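Local coordinates for glycosyl hydrolases family 31 family protein (Aspergillus niger, PDB 6DRU) that hydrolyses alpha-xylosidic bonds, releasing alpha-xylose from the non-reducing terminal glucose of xyloglucan oligosaccharides, at residues A[541-554]-A[581-595]. Sequence-based numbering, arbitrary orientation.
Sequences YVRWLAWTTFLPFM and NTPIIVSYIHLRYQL
Val542 and Ala546 of helix 535-548, and Thr549 at its end or just after, meet Ile585, Tyr588 and Arg592 of helix 582-594 where two nearly parallel helices of the GH31 TIM barrel pack side by side, their axes 9.5 Å and 7° apart. Between them the chain runs through a barrel strand, 554-555, which pairs in parallel with strand 252-254, so this is a helix-strand-helix passage with both helices outside the barrel.

The apolar seam starts where Val542 sends CG1 to Ile584 CG2 (3.7 Å) and packs CG2 on the amide of Asn581, whose ND2 is bonded to Tyr577 O. Next along, Ile585 divides its branches: CG2 packs on Leu545 CD1, while CD1 meets the edge of the Tyr541 ring. Ala546 CB sits over one face of the Tyr588 ring, 3.6 Å from its centroid, in a CH-pi contact; the phenol OH continues past it to bond Gln699 O. Phe550 starts away from the second helix, but its ring swings back and CZ touches Leu591 CD2 at 3.7 Å.

Polar contacts gather where the first helix gives way to loop. Arg592 has CG anti to its own N (chi1 175°), then bends at chi2, which carries the guanidinium to the backbone of 549-554. Arg592 NH1 bonds Leu551 O (2.8 Å), nearly along the C=O axis. It also bonds Thr549 O (2.9 Å), from above the carbonyl plane, as Arg592 NH2 does Pro552 O (3.1 Å). Arg592 NE goes to Leu250 O. The three carbonyl oxygens of 549-552 lie in the guanidinium plane, fixing its rotation about the chain. Met554 runs past Arg592 in the opposite direction, with SD 3.6 Å from Arg592 CB, and the Met554 backbone N lies over one face of the Arg592 guanidinium.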
loop_
_atom_site.group_PDB
_atom_site.type_symbol
_atom_site.label_atom_id
_atom_site.label_comp_id
_atom_site.label_asym_id
_atom_site.label_seq_id
_atom_site.Cartn_x
_atom_site.Cartn_y
_atom_site.Cartn_z
ATOM N N TYR A 541 11.939 47.684 14.896
ATOM C CA TYR A 541 12.186 47.786 13.463
ATOM C C TYR A 541 13.550 48.399 13.173
ATOM O O TYR A 541 14.262 47.945 12.270
ATOM C CB TYR A 541 11.085 48.602 12.787
ATOM C CG TYR A 541 11.296 48.742 11.297
ATOM C CD1 TYR A 541 10.961 47.710 10.432
ATOM C CD2 TYR A 541 11.844 49.898 10.756
ATOM C CE1 TYR A 541 11.160 47.826 9.070
ATOM C CE2 TYR A 541 12.047 50.023 9.395
ATOM C CZ TYR A 541 11.702 48.983 8.558
ATOM O OH TYR A 541 11.899 49.100 7.201
ATOM N N VAL A 542 13.932 49.435 13.922
ATOM C CA VAL A 542 15.210 50.094 13.668
ATOM C C VAL A 542 16.367 49.157 13.992
ATOM O O VAL A 542 17.377 49.125 13.279
ATOM C CB VAL A 542 15.294 51.412 14.458
ATOM C CG1 VAL A 542 16.705 51.974 14.415
ATOM C CG2 VAL A 542 14.308 52.423 13.891
ATOM N N ARG A 543 16.234 48.366 15.060
ATOM C CA ARG A 543 17.225 47.332 15.338
ATOM C C ARG A 543 17.277 46.310 14.211
ATOM O O ARG A 543 18.360 45.890 13.786
ATOM C CB ARG A 543 16.910 46.643 16.666
ATOM C CG ARG A 543 17.010 47.538 17.890
ATOM C CD ARG A 543 18.440 47.978 18.138
ATOM N NE ARG A 543 18.613 48.503 19.487
ATOM C CZ ARG A 543 19.762 48.967 19.964
ATOM N NH1 ARG A 543 20.845 48.973 19.198
ATOM N NH2 ARG A 543 19.831 49.425 21.206
ATOM N N TRP A 544 16.108 45.902 13.710
ATOM C CA TRP A 544 16.043 44.886 12.665
ATOM C C TRP A 544 16.567 45.425 11.338
ATOM O O TRP A 544 17.357 44.763 10.655
ATOM C CB TRP A 544 14.602 44.395 12.525
ATOM C CG TRP A 544 14.457 42.980 12.062
ATOM C CD1 TRP A 544 15.191 42.348 11.102
ATOM C CD2 TRP A 544 13.507 42.020 12.538
ATOM N NE1 TRP A 544 14.758 41.052 10.952
ATOM C CE2 TRP A 544 13.724 40.826 11.823
ATOM C CE3 TRP A 544 12.494 42.053 13.503
ATOM C CZ2 TRP A 544 12.968 39.678 12.041
ATOM C CZ3 TRP A 544 11.743 40.912 13.716
ATOM C CH2 TRP A 544 11.984 39.742 12.990
ATOM N N LEU A 545 16.126 46.627 10.954
ATOM C CA LEU A 545 16.573 47.227 9.699
ATOM C C LEU A 545 18.082 47.434 9.691
ATOM O O LEU A 545 18.729 47.298 8.646
ATOM C CB LEU A 545 15.839 48.552 9.472
ATOM C CG LEU A 545 15.896 49.241 8.102
ATOM C CD1 LEU A 545 17.158 50.077 7.929
ATOM C CD2 LEU A 545 15.775 48.217 6.985
ATOM N N ALA A 546 18.660 47.770 10.846
ATOM C CA ALA A 546 20.105 47.945 10.927
ATOM C C ALA A 546 20.836 46.640 10.638
ATOM O O ALA A 546 21.899 46.641 10.006
ATOM C CB ALA A 546 20.493 48.487 12.303
ATOM N N TRP A 547 20.277 45.514 11.091
ATOM C CA TRP A 547 20.923 44.224 10.867
ATOM C C TRP A 547 20.931 43.855 9.390
ATOM O O TRP A 547 21.911 43.291 8.891
ATOM C CB TRP A 547 20.227 43.140 11.687
ATOM C CG TRP A 547 20.744 41.763 11.410
ATOM C CD1 TRP A 547 22.049 41.389 11.270
ATOM C CD2 TRP A 547 19.965 40.574 11.229
ATOM N NE1 TRP A 547 22.132 40.041 11.019
ATOM C CE2 TRP A 547 20.866 39.518 10.988
ATOM C CE3 TRP A 547 18.595 40.301 11.250
ATOM C CZ2 TRP A 547 20.440 38.211 10.769
ATOM C CZ3 TRP A 547 18.174 39.003 11.033
ATOM C CH2 TRP A 547 19.093 37.974 10.796
ATOM N N THR A 548 19.846 44.163 8.673
ATOM C CA THR A 548 19.764 43.806 7.261
ATOM C C THR A 548 20.825 44.508 6.425
ATOM O O THR A 548 21.107 44.065 5.307
ATOM C CB THR A 548 18.373 44.129 6.716
ATOM O OG1 THR A 548 18.182 45.549 6.701
ATOM C CG2 THR A 548 17.305 43.489 7.584
ATOM N N THR A 549 21.414 45.592 6.937
ATOM C CA THR A 549 22.537 46.217 6.245
ATOM C C THR A 549 23.711 45.256 6.114
ATOM O O THR A 549 24.433 45.289 5.111
ATOM C CB THR A 549 22.977 47.482 6.984
ATOM O OG1 THR A 549 21.824 48.248 7.357
ATOM C CG2 THR A 549 23.882 48.332 6.098
ATOM N N PHE A 550 23.907 44.392 7.107
ATOM C CA PHE A 550 25.024 43.457 7.105
ATOM C C PHE A 550 24.531 42.038 6.845
ATOM O O PHE A 550 24.865 41.104 7.581
ATOM C CB PHE A 550 25.786 43.555 8.426
ATOM C CG PHE A 550 26.255 44.947 8.740
ATOM C CD1 PHE A 550 27.483 45.397 8.285
ATOM C CD2 PHE A 550 25.460 45.813 9.477
ATOM C CE1 PHE A 550 27.913 46.678 8.562
ATOM C CE2 PHE A 550 25.885 47.095 9.759
ATOM C CZ PHE A 550 27.113 47.529 9.301
ATOM N N LEU A 551 23.737 41.879 5.796
ATOM C CA LEU A 551 23.233 40.607 5.306
ATOM C C LEU A 551 23.487 40.535 3.811
ATOM O O LEU A 551 23.715 41.564 3.165
ATOM C CB LEU A 551 21.733 40.447 5.591
ATOM C CG LEU A 551 21.341 40.119 7.028
ATOM C CD1 LEU A 551 19.830 40.083 7.172
ATOM C CD2 LEU A 551 21.953 38.792 7.445
ATOM N N PRO A 552 23.488 39.329 3.231
ATOM C CA PRO A 552 23.759 39.214 1.789
ATOM C C PRO A 552 22.870 40.093 0.930
ATOM O O PRO A 552 23.327 40.605 -0.100
ATOM C CB PRO A 552 23.525 37.725 1.515
ATOM C CG PRO A 552 23.890 37.067 2.800
ATOM C CD PRO A 552 23.406 38.004 3.877
ATOM N N PHE A 553 21.618 40.299 1.329
ATOM C CA PHE A 553 20.721 41.216 0.641
ATOM C C PHE A 553 19.931 42.000 1.673
ATOM O O PHE A 553 19.377 41.417 2.609
ATOM C CB PHE A 553 19.773 40.470 -0.309
ATOM C CG PHE A 553 20.466 39.855 -1.493
ATOM C CD1 PHE A 553 20.675 40.591 -2.648
ATOM C CD2 PHE A 553 20.913 38.544 -1.448
ATOM C CE1 PHE A 553 21.318 40.032 -3.740
ATOM C CE2 PHE A 553 21.556 37.981 -2.535
ATOM C CZ PHE A 553 21.757 38.725 -3.681
ATOM N N MET A 554 19.889 43.318 1.507
ATOM C CA MET A 554 19.167 44.202 2.413
ATOM C C MET A 554 17.784 44.466 1.829
ATOM O O MET A 554 17.655 45.153 0.809
ATOM C CB MET A 554 19.932 45.505 2.628
ATOM C CG MET A 554 19.340 46.398 3.703
ATOM S SD MET A 554 19.994 48.075 3.652
ATOM C CE MET A 554 19.124 48.815 5.030
ATOM N N ASN A 581 13.162 58.644 13.798
ATOM C CA ASN A 581 13.760 57.419 13.284
ATOM C C ASN A 581 14.116 57.496 11.807
ATOM O O ASN A 581 14.942 56.699 11.345
ATOM C CB ASN A 581 12.818 56.235 13.516
ATOM C CG ASN A 581 12.773 55.809 14.967
ATOM O OD1 ASN A 581 13.804 55.723 15.633
ATOM N ND2 ASN A 581 11.573 55.540 15.469
ATOM N N THR A 582 13.512 58.419 11.059
ATOM C CA THR A 582 13.843 58.576 9.643
ATOM C C THR A 582 15.332 58.784 9.390
ATOM O O THR A 582 15.881 58.103 8.510
ATOM C CB THR A 582 13.017 59.721 9.039
ATOM O OG1 THR A 582 11.623 59.488 9.276
ATOM C CG2 THR A 582 13.260 59.814 7.542
ATOM N N PRO A 583 16.042 59.673 10.098
ATOM C CA PRO A 583 17.486 59.792 9.842
ATOM C C PRO A 583 18.266 58.537 10.192
ATOM O O PRO A 583 19.311 58.279 9.581
ATOM C CB PRO A 583 17.902 60.982 10.720
ATOM C CG PRO A 583 16.877 61.029 11.792
ATOM C CD PRO A 583 15.600 60.636 11.125
ATOM N N ILE A 584 17.794 57.746 11.157
ATOM C CA ILE A 584 18.476 56.502 11.499
ATOM C C ILE A 584 18.333 55.490 10.368
ATOM O O ILE A 584 19.304 54.831 9.974
ATOM C CB ILE A 584 17.937 55.937 12.826
ATOM C CG1 ILE A 584 17.905 57.021 13.901
ATOM C CG2 ILE A 584 18.786 54.767 13.287
ATOM C CD1 ILE A 584 17.407 56.525 15.240
ATOM N N ILE A 585 17.119 55.347 9.835
ATOM C CA ILE A 585 16.875 54.371 8.777
ATOM C C ILE A 585 17.621 54.757 7.505
ATOM O O ILE A 585 18.215 53.903 6.835
ATOM C CB ILE A 585 15.363 54.227 8.528
ATOM C CG1 ILE A 585 14.647 53.815 9.817
ATOM C CG2 ILE A 585 15.099 53.211 7.427
ATOM C CD1 ILE A 585 13.139 53.831 9.711
ATOM N N VAL A 586 17.602 56.044 7.151
ATOM C CA VAL A 586 18.253 56.493 5.925
ATOM C C VAL A 586 19.770 56.377 6.036
ATOM O O VAL A 586 20.458 56.150 5.033
ATOM C CB VAL A 586 17.806 57.929 5.589
ATOM C CG1 VAL A 586 18.530 58.449 4.358
ATOM C CG2 VAL A 586 16.300 57.972 5.369
ATOM N N SER A 587 20.317 56.507 7.248
ATOM C CA SER A 587 21.759 56.364 7.420
ATOM C C SER A 587 22.220 54.955 7.071
ATOM O O SER A 587 23.250 54.776 6.410
ATOM C CB SER A 587 22.158 56.713 8.854
ATOM O OG SER A 587 21.761 55.695 9.757
ATOM N N TYR A 588 21.467 53.940 7.501
ATOM C CA TYR A 588 21.829 52.567 7.173
ATOM C C TYR A 588 21.619 52.266 5.695
ATOM O O TYR A 588 22.318 51.415 5.134
ATOM C CB TYR A 588 21.039 51.595 8.047
ATOM C CG TYR A 588 21.616 51.447 9.436
ATOM C CD1 TYR A 588 22.766 50.698 9.653
ATOM C CD2 TYR A 588 21.021 52.065 10.529
ATOM C CE1 TYR A 588 23.304 50.562 10.918
ATOM C CE2 TYR A 588 21.552 51.934 11.799
ATOM C CZ TYR A 588 22.693 51.182 11.987
ATOM O OH TYR A 588 23.226 51.046 13.247
ATOM N N ILE A 589 20.664 52.942 5.052
ATOM C CA ILE A 589 20.513 52.812 3.605
ATOM C C ILE A 589 21.758 53.333 2.898
ATOM O O ILE A 589 22.272 52.702 1.965
ATOM C CB ILE A 589 19.242 53.541 3.129
ATOM C CG1 ILE A 589 17.993 52.821 3.639
ATOM C CG2 ILE A 589 19.219 53.641 1.610
ATOM C CD1 ILE A 589 16.696 53.481 3.223
ATOM N N HIS A 590 22.263 54.490 3.329
ATOM C CA HIS A 590 23.486 55.029 2.742
ATOM C C HIS A 590 24.694 54.156 3.067
ATOM O O HIS A 590 25.562 53.948 2.212
ATOM C CB HIS A 590 23.711 56.460 3.226
ATOM C CG HIS A 590 22.896 57.480 2.494
ATOM N ND1 HIS A 590 21.877 58.189 3.093
ATOM C CD2 HIS A 590 22.954 57.914 1.213
ATOM C CE1 HIS A 590 21.341 59.015 2.212
ATOM N NE2 HIS A 590 21.976 58.868 1.063
ATOM N N LEU A 591 24.771 53.645 4.299
ATOM C CA LEU A 591 25.867 52.752 4.664
ATOM C C LEU A 591 25.868 51.499 3.798
ATOM O O LEU A 591 26.932 50.983 3.437
ATOM C CB LEU A 591 25.774 52.381 6.144
ATOM C CG LEU A 591 26.783 51.348 6.652
ATOM C CD1 LEU A 591 28.208 51.849 6.460
ATOM C CD2 LEU A 591 26.519 51.003 8.111
ATOM N N ARG A 592 24.679 50.995 3.457
ATOM C CA ARG A 592 24.580 49.827 2.589
ATOM C C ARG A 592 25.235 50.094 1.240
ATOM O O ARG A 592 26.004 49.267 0.735
ATOM C CB ARG A 592 23.112 49.435 2.413
ATOM C CG ARG A 592 22.872 48.302 1.428
ATOM C CD ARG A 592 23.342 46.972 1.989
ATOM N NE ARG A 592 23.159 45.884 1.034
ATOM C CZ ARG A 592 23.400 44.605 1.305
ATOM N NH1 ARG A 592 23.837 44.249 2.505
ATOM N NH2 ARG A 592 23.205 43.682 0.374
ATOM N N TYR A 593 24.943 51.251 0.640
ATOM C CA TYR A 593 25.578 51.600 -0.627
ATOM C C TYR A 593 27.064 51.882 -0.453
ATOM O O TYR A 593 27.843 51.684 -1.391
ATOM C CB TYR A 593 24.879 52.805 -1.257
ATOM C CG TYR A 593 23.501 52.491 -1.790
ATOM C CD1 TYR A 593 23.341 51.804 -2.985
ATOM C CD2 TYR A 593 22.361 52.877 -1.098
ATOM C CE1 TYR A 593 22.087 51.509 -3.478
ATOM C CE2 TYR A 593 21.100 52.587 -1.582
ATOM C CZ TYR A 593 20.969 51.903 -2.774
ATOM O OH TYR A 593 19.718 51.608 -3.267
ATOM N N GLN A 594 27.475 52.340 0.732
ATOM C CA GLN A 594 28.893 52.573 0.981
ATOM C C GLN A 594 29.671 51.266 1.054
ATOM O O GLN A 594 30.872 51.240 0.761
ATOM C CB GLN A 594 29.076 53.378 2.267
ATOM C CG GLN A 594 30.477 53.941 2.456
ATOM C CD GLN A 594 30.610 54.749 3.733
ATOM O OE1 GLN A 594 29.635 54.952 4.459
ATOM N NE2 GLN A 594 31.820 55.218 4.012
ATOM N N LEU A 595 29.006 50.174 1.433
ATOM C CA LEU A 595 29.621 48.857 1.490
ATOM C C LEU A 595 29.561 48.124 0.152
ATOM O O LEU A 595 29.779 46.908 0.114
ATOM C CB LEU A 595 28.953 48.012 2.578
ATOM C CG LEU A 595 29.189 48.435 4.029
ATOM C CD1 LEU A 595 28.052 47.959 4.923
ATOM C CD2 LEU A 595 30.527 47.911 4.531
HETATM O O HOH W 1 20.776 44.240 -1.110
#